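Thioredoxin reductase (Streptococcus pyogenes, PDB 5UWY) catalyses the NADPH-dependent reduction of thioredoxin, probably by passing electrons through FAD to a redox-active cysteine pair, as in related thioredoxin reductases. Local coordinates at residues 255-260 against 281-286. Sequence-based numbering, arbitrary orientation.
Sequences EGWIIT and DLRQIT. With FAD (flavin-adenine dinucleotide), chain B.
The guanidinium of R283 lies over one face of the W257 indole, and this single cation-pi pair makes the contact between 255-260 and 281-286. R283 CZ stands 4.1 Å from the centroid of the six-membered ring, 28° off its normal, which places the charge above the face but displaced toward the rim. The same offset appears in R283 NH2, which lies nearer W257 CE3 and CZ3 than the other ring atoms; its nearest approach, to W257 CE3, is 3.1 Å. The two planes are inclined by 42°, so the guanidinium dips NH2 first onto the ring instead of stacking flat. R283, extended from CG to NE, bridges much of the 12.6 Å between R283 CA and W257 CA.

Outside the pair, R283 NE is hydrogen-bonded to the carbonyl oxygen of D276 and NH2 makes a weak bond to that of R278, which together orient the guanidinium. W257 is buried, its indole also packing on M239 and P241 of strand 239-241, and its backbone N is bonded to D253 OD1.

At the other end of the arginine, R283 O accepts a weak bond (3.3 Å) from FAD O2', a ribityl hydroxyl. Two residues on, I285 N donates a nearly straight bond (169°) to flavin O2, at 3.3 Å. Q284 holds the N-cap position of helix 285-304, so the flavin carbonyl meets the amino-terminal end of that helix, a flavin-site feature of the pyridine nucleotide-disulphide oxidoreductase fold.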
ATOM      1  N   GLU A 255     -11.126  20.052   9.015  1.00 63.19           N
ATOM      2  CA  GLU A 255     -10.539  19.357  10.153  1.00 66.98           C
ATOM      3  C   GLU A 255      -9.018  19.282  10.089  1.00 53.47           C
ATOM      4  O   GLU A 255      -8.400  18.780  11.035  1.00 51.97           O
ATOM      5  CB  GLU A 255     -11.120  17.945  10.272  1.00 68.92           C
ATOM      6  CG  GLU A 255     -12.546  17.812   9.757  1.00 80.42           C
ATOM      7  CD  GLU A 255     -13.311  16.705  10.453  1.00 91.23           C
ATOM      8  OE1 GLU A 255     -12.887  15.532  10.363  1.00 86.83           O
ATOM      9  OE2 GLU A 255     -14.333  17.016  11.101  1.00102.57           O
ATOM     10  N   GLY A 256      -8.405  19.751   9.007  1.00 51.96           N
ATOM     11  CA  GLY A 256      -6.965  19.872   8.939  1.00 46.22           C
ATOM     12  C   GLY A 256      -6.225  18.755   8.236  1.00 48.90           C
ATOM     13  O   GLY A 256      -4.991  18.741   8.276  1.00 43.71           O
ATOM     14  N   TRP A 257      -6.927  17.822   7.602  1.00 46.48           N
ATOM     15  CA  TRP A 257      -6.280  16.760   6.845  1.00 38.15           C
ATOM     16  C   TRP A 257      -5.979  17.246   5.434  1.00 35.92           C
ATOM     17  O   TRP A 257      -6.773  17.974   4.832  1.00 39.25           O
ATOM     18  CB  TRP A 257      -7.161  15.510   6.802  1.00 35.60           C
ATOM     19  CG  TRP A 257      -7.757  15.152   8.131  1.00 34.46           C
ATOM     20  CD1 TRP A 257      -8.915  15.633   8.666  1.00 40.54           C
ATOM     21  CD2 TRP A 257      -7.212  14.250   9.099  1.00 36.98           C
ATOM     22  NE1 TRP A 257      -9.131  15.081   9.904  1.00 42.82           N
ATOM     23  CE2 TRP A 257      -8.098  14.229  10.194  1.00 36.73           C
ATOM     24  CE3 TRP A 257      -6.063  13.456   9.146  1.00 40.67           C
ATOM     25  CZ2 TRP A 257      -7.872  13.446  11.318  1.00 34.99           C
ATOM     26  CZ3 TRP A 257      -5.843  12.679  10.266  1.00 31.94           C
ATOM     27  CH2 TRP A 257      -6.740  12.684  11.335  1.00 33.11           C
ATOM     28  N   ILE A 258      -4.825  16.843   4.912  1.00 26.18           N
ATOM     29  CA  ILE A 258      -4.382  17.302   3.600  1.00 25.25           C
ATOM     30  C   ILE A 258      -5.198  16.612   2.517  1.00 29.73           C
ATOM     31  O   ILE A 258      -5.455  15.402   2.581  1.00 23.24           O
ATOM     32  CB  ILE A 258      -2.876  17.049   3.417  1.00 31.98           C
ATOM     33  CG1 ILE A 258      -2.102  17.574   4.624  1.00 29.07           C
ATOM     34  CG2 ILE A 258      -2.380  17.715   2.144  1.00 36.30           C
ATOM     35  CD1 ILE A 258      -0.608  17.484   4.473  1.00 30.89           C
ATOM     36  N   ILE A 259      -5.608  17.386   1.515  1.00 24.96           N
ATOM     37  CA  ILE A 259      -6.379  16.872   0.390  1.00 27.25           C
ATOM     38  C   ILE A 259      -5.423  16.511  -0.740  1.00 37.67           C
ATOM     39  O   ILE A 259      -4.615  17.341  -1.171  1.00 53.36           O
ATOM     40  CB  ILE A 259      -7.415  17.904  -0.084  1.00 28.80           C
ATOM     41  CG1 ILE A 259      -8.544  18.044   0.937  1.00 30.90           C
ATOM     42  CG2 ILE A 259      -7.967  17.514  -1.445  1.00 33.55           C
ATOM     43  CD1 ILE A 259      -8.931  19.478   1.211  1.00 30.90           C
ATOM     44  N   THR A 260      -5.505  15.269  -1.213  1.00 21.95           N
ATOM     45  CA  THR A 260      -4.752  14.816  -2.376  1.00 20.95           C
ATOM     46  C   THR A 260      -5.692  14.067  -3.311  1.00 27.57           C
ATOM     47  O   THR A 260      -6.882  13.901  -3.030  1.00 46.75           O
ATOM     48  CB  THR A 260      -3.577  13.905  -1.991  1.00 26.93           C
ATOM     49  OG1 THR A 260      -4.069  12.594  -1.687  1.00 29.90           O
ATOM     50  CG2 THR A 260      -2.821  14.457  -0.792  1.00 24.74           C
ATOM     51  N   ASP A 281      -9.809   6.932   4.677  1.00 36.84           N
ATOM     52  CA  ASP A 281     -10.639   6.125   5.567  1.00 35.02           C
ATOM     53  C   ASP A 281      -9.847   5.084   6.348  1.00 34.93           C
ATOM     54  O   ASP A 281      -9.974   5.003   7.571  1.00 53.81           O
ATOM     55  CB  ASP A 281     -11.744   5.450   4.755  1.00 45.49           C
ATOM     56  CG  ASP A 281     -12.722   6.449   4.180  1.00 80.39           C
ATOM     57  OD1 ASP A 281     -13.171   7.351   4.918  1.00 95.75           O
ATOM     58  OD2 ASP A 281     -12.989   6.366   2.961  1.00 93.38           O
ATOM     59  N   LEU A 282      -9.032   4.281   5.677  1.00 30.77           N
ATOM     60  CA  LEU A 282      -8.290   3.211   6.329  1.00 24.06           C
ATOM     61  C   LEU A 282      -6.847   3.661   6.511  1.00 30.95           C
ATOM     62  O   LEU A 282      -6.142   3.916   5.529  1.00 30.15           O
ATOM     63  CB  LEU A 282      -8.380   1.918   5.521  1.00 23.56           C
ATOM     64  CG  LEU A 282      -7.494   0.801   6.057  1.00 29.40           C
ATOM     65  CD1 LEU A 282      -8.173   0.126   7.234  1.00 25.49           C
ATOM     66  CD2 LEU A 282      -7.183  -0.222   4.984  1.00 43.33           C
ATOM     67  N   ARG A 283      -6.417   3.774   7.764  1.00 39.32           N
ATOM     68  CA  ARG A 283      -5.089   4.282   8.109  1.00 28.62           C
ATOM     69  C   ARG A 283      -4.264   3.133   8.691  1.00 25.93           C
ATOM     70  O   ARG A 283      -4.360   2.818   9.879  1.00 23.94           O
ATOM     71  CB  ARG A 283      -5.213   5.452   9.081  1.00 24.46           C
ATOM     72  CG  ARG A 283      -5.433   6.787   8.389  1.00 27.24           C
ATOM     73  CD  ARG A 283      -5.761   7.906   9.372  1.00 27.01           C
ATOM     74  NE  ARG A 283      -5.969   9.185   8.693  1.00 25.43           N
ATOM     75  CZ  ARG A 283      -7.160   9.724   8.439  1.00 34.39           C
ATOM     76  NH1 ARG A 283      -8.272   9.111   8.822  1.00 32.47           N
ATOM     77  NH2 ARG A 283      -7.240  10.887   7.809  1.00 28.03           N
ATOM     78  N   GLN A 284      -3.458   2.507   7.835  1.00 27.13           N
ATOM     79  CA  GLN A 284      -2.669   1.343   8.209  1.00 21.85           C
ATOM     80  C   GLN A 284      -1.277   1.470   7.611  1.00 18.43           C
ATOM     81  O   GLN A 284      -1.031   2.303   6.736  1.00 29.98           O
ATOM     82  CB  GLN A 284      -3.316   0.039   7.730  1.00 25.99           C
ATOM     83  CG  GLN A 284      -4.730  -0.194   8.209  1.00 35.93           C
ATOM     84  CD  GLN A 284      -4.813  -0.419   9.702  1.00 44.63           C
ATOM     85  OE1 GLN A 284      -4.216  -1.356  10.235  1.00 56.43           O
ATOM     86  NE2 GLN A 284      -5.561   0.435  10.386  1.00 63.71           N
ATOM     87  N   ILE A 285      -0.365   0.610   8.075  1.00 18.45           N
ATOM     88  CA  ILE A 285       0.982   0.596   7.509  1.00 20.56           C
ATOM     89  C   ILE A 285       0.927   0.211   6.031  1.00 15.51           C
ATOM     90  O   ILE A 285       1.731   0.693   5.224  1.00 42.04           O
ATOM     91  CB  ILE A 285       1.920  -0.342   8.314  1.00 31.24           C
ATOM     92  CG1 ILE A 285       2.247   0.220   9.700  1.00 29.91           C
ATOM     93  CG2 ILE A 285       3.243  -0.564   7.597  1.00 28.51           C
ATOM     94  CD1 ILE A 285       2.295  -0.835  10.795  1.00 22.23           C
ATOM     95  N   THR A 286      -0.046  -0.624   5.650  1.00 23.76           N
ATOM     96  CA  THR A 286      -0.172  -1.109   4.275  1.00 26.74           C
ATOM     97  C   THR A 286      -0.654  -0.010   3.332  1.00 28.17           C
ATOM     98  O   THR A 286      -0.271   0.037   2.143  1.00 17.81           O
ATOM     99  CB  THR A 286      -1.155  -2.272   4.258  1.00 21.08           C
ATOM    100  OG1 THR A 286      -2.340  -1.888   4.966  1.00 28.14           O
ATOM    101  CG2 THR A 286      -0.552  -3.442   4.982  1.00 19.91           C
TER
HETATM  102  PA  FAD B 401       3.111   8.469  11.352  1.00 80.49           P
HETATM  103  O1A FAD B 401       3.910   7.220  11.431  1.00 81.20           O
HETATM  104  O2A FAD B 401       2.176   8.753  12.531  1.00 70.56           O
HETATM  105  O5B FAD B 401       4.035   9.712  11.178  1.00 80.47           O
HETATM  106  C5B FAD B 401       4.420  10.515  12.312  1.00 82.82           C
HETATM  107  C4B FAD B 401       5.836  10.989  12.132  1.00 83.00           C
HETATM  108  O4B FAD B 401       5.829  12.388  11.763  1.00 83.74           O
HETATM  109  C3B FAD B 401       6.715  10.865  13.381  1.00 82.40           C
HETATM  110  O3B FAD B 401       7.980  10.287  13.072  1.00 84.03           O
HETATM  111  C2B FAD B 401       6.834  12.312  13.867  1.00 80.80           C
HETATM  112  O2B FAD B 401       8.067  12.524  14.548  1.00 76.36           O
HETATM  113  C1B FAD B 401       6.794  13.059  12.536  1.00 83.60           C
HETATM  114  N9A FAD B 401       6.432  14.474  12.630  1.00 77.78           N
HETATM  115  C8A FAD B 401       5.204  15.011  12.920  1.00 79.78           C
HETATM  116  N7A FAD B 401       5.179  16.324  12.931  1.00 82.94           N
HETATM  117  C5A FAD B 401       6.483  16.672  12.622  1.00 78.94           C
HETATM  118  C6A FAD B 401       7.120  17.922  12.475  1.00 67.92           C
HETATM  119  N6A FAD B 401       6.497  19.092  12.626  1.00 63.97           N
HETATM  120  N1A FAD B 401       8.436  17.919  12.163  1.00 63.94           N
HETATM  121  C2A FAD B 401       9.062  16.750  12.010  1.00 63.42           C
HETATM  122  N3A FAD B 401       8.566  15.517  12.123  1.00 69.04           N
HETATM  123  C4A FAD B 401       7.265  15.550  12.433  1.00 76.45           C
HETATM  124  N1  FAD B 401      -0.699   0.036  12.324  1.00108.00           N
HETATM  125  C2  FAD B 401      -0.960  -1.191  11.784  1.00 96.75           C
HETATM  126  O2  FAD B 401      -0.750  -1.434  10.589  1.00 84.60           O
HETATM  127  N3  FAD B 401      -1.467  -2.199  12.587  1.00 94.67           N
HETATM  128  C4  FAD B 401      -1.759  -2.097  13.930  1.00 95.24           C
HETATM  129  O4  FAD B 401      -2.209  -3.066  14.540  1.00 94.45           O
HETATM  130  C4X FAD B 401      -1.484  -0.789  14.494  1.00104.15           C
HETATM  131  N5  FAD B 401      -1.733  -0.604  15.760  1.00105.56           N
HETATM  132  C5X FAD B 401      -1.474   0.644  16.300  1.00 96.36           C
HETATM  133  C6  FAD B 401      -1.736   0.853  17.653  1.00 85.78           C
HETATM  134  C7  FAD B 401      -1.492   2.085  18.247  1.00 82.50           C
HETATM  135  C7M FAD B 401      -1.788   2.272  19.713  1.00 67.62           C
HETATM  136  C8  FAD B 401      -0.973   3.137  17.474  1.00 94.12           C
HETATM  137  C8M FAD B 401      -0.697   4.484  18.088  1.00 91.37           C
HETATM  138  C9  FAD B 401      -0.710   2.932  16.122  1.00 99.70           C
HETATM  139  C9A FAD B 401      -0.956   1.698  15.531  1.00 99.41           C
HETATM  140  N10 FAD B 401      -0.716   1.460  14.159  1.00 99.92           N
HETATM  141  C10 FAD B 401      -0.957   0.217  13.611  1.00107.03           C
HETATM  142  C1' FAD B 401      -0.137   2.510  13.302  1.00 89.55           C
HETATM  143  C2' FAD B 401      -1.152   3.223  12.416  1.00 82.94           C
HETATM  144  O2' FAD B 401      -1.355   2.507  11.196  1.00 84.75           O
HETATM  145  C3' FAD B 401      -0.626   4.619  12.079  1.00 78.54           C
HETATM  146  O3' FAD B 401      -1.716   5.383  11.582  1.00 69.64           O
HETATM  147  C4' FAD B 401       0.524   4.682  11.066  1.00 68.91           C
HETATM  148  O4' FAD B 401       1.740   4.273  11.692  1.00 56.51           O
HETATM  149  C5' FAD B 401       0.696   6.070  10.482  1.00 64.35           C
HETATM  150  O5' FAD B 401       1.797   6.068   9.548  1.00 57.59           O
HETATM  151  P   FAD B 401       2.284   7.402   8.854  1.00 33.30           P
HETATM  152  O1P FAD B 401       1.248   7.834   7.813  1.00 37.43           O
HETATM  153  O2P FAD B 401       3.663   7.304   8.313  1.00 22.59           O
HETATM  154  O3P FAD B 401       2.234   8.471  10.031  1.00 60.77           O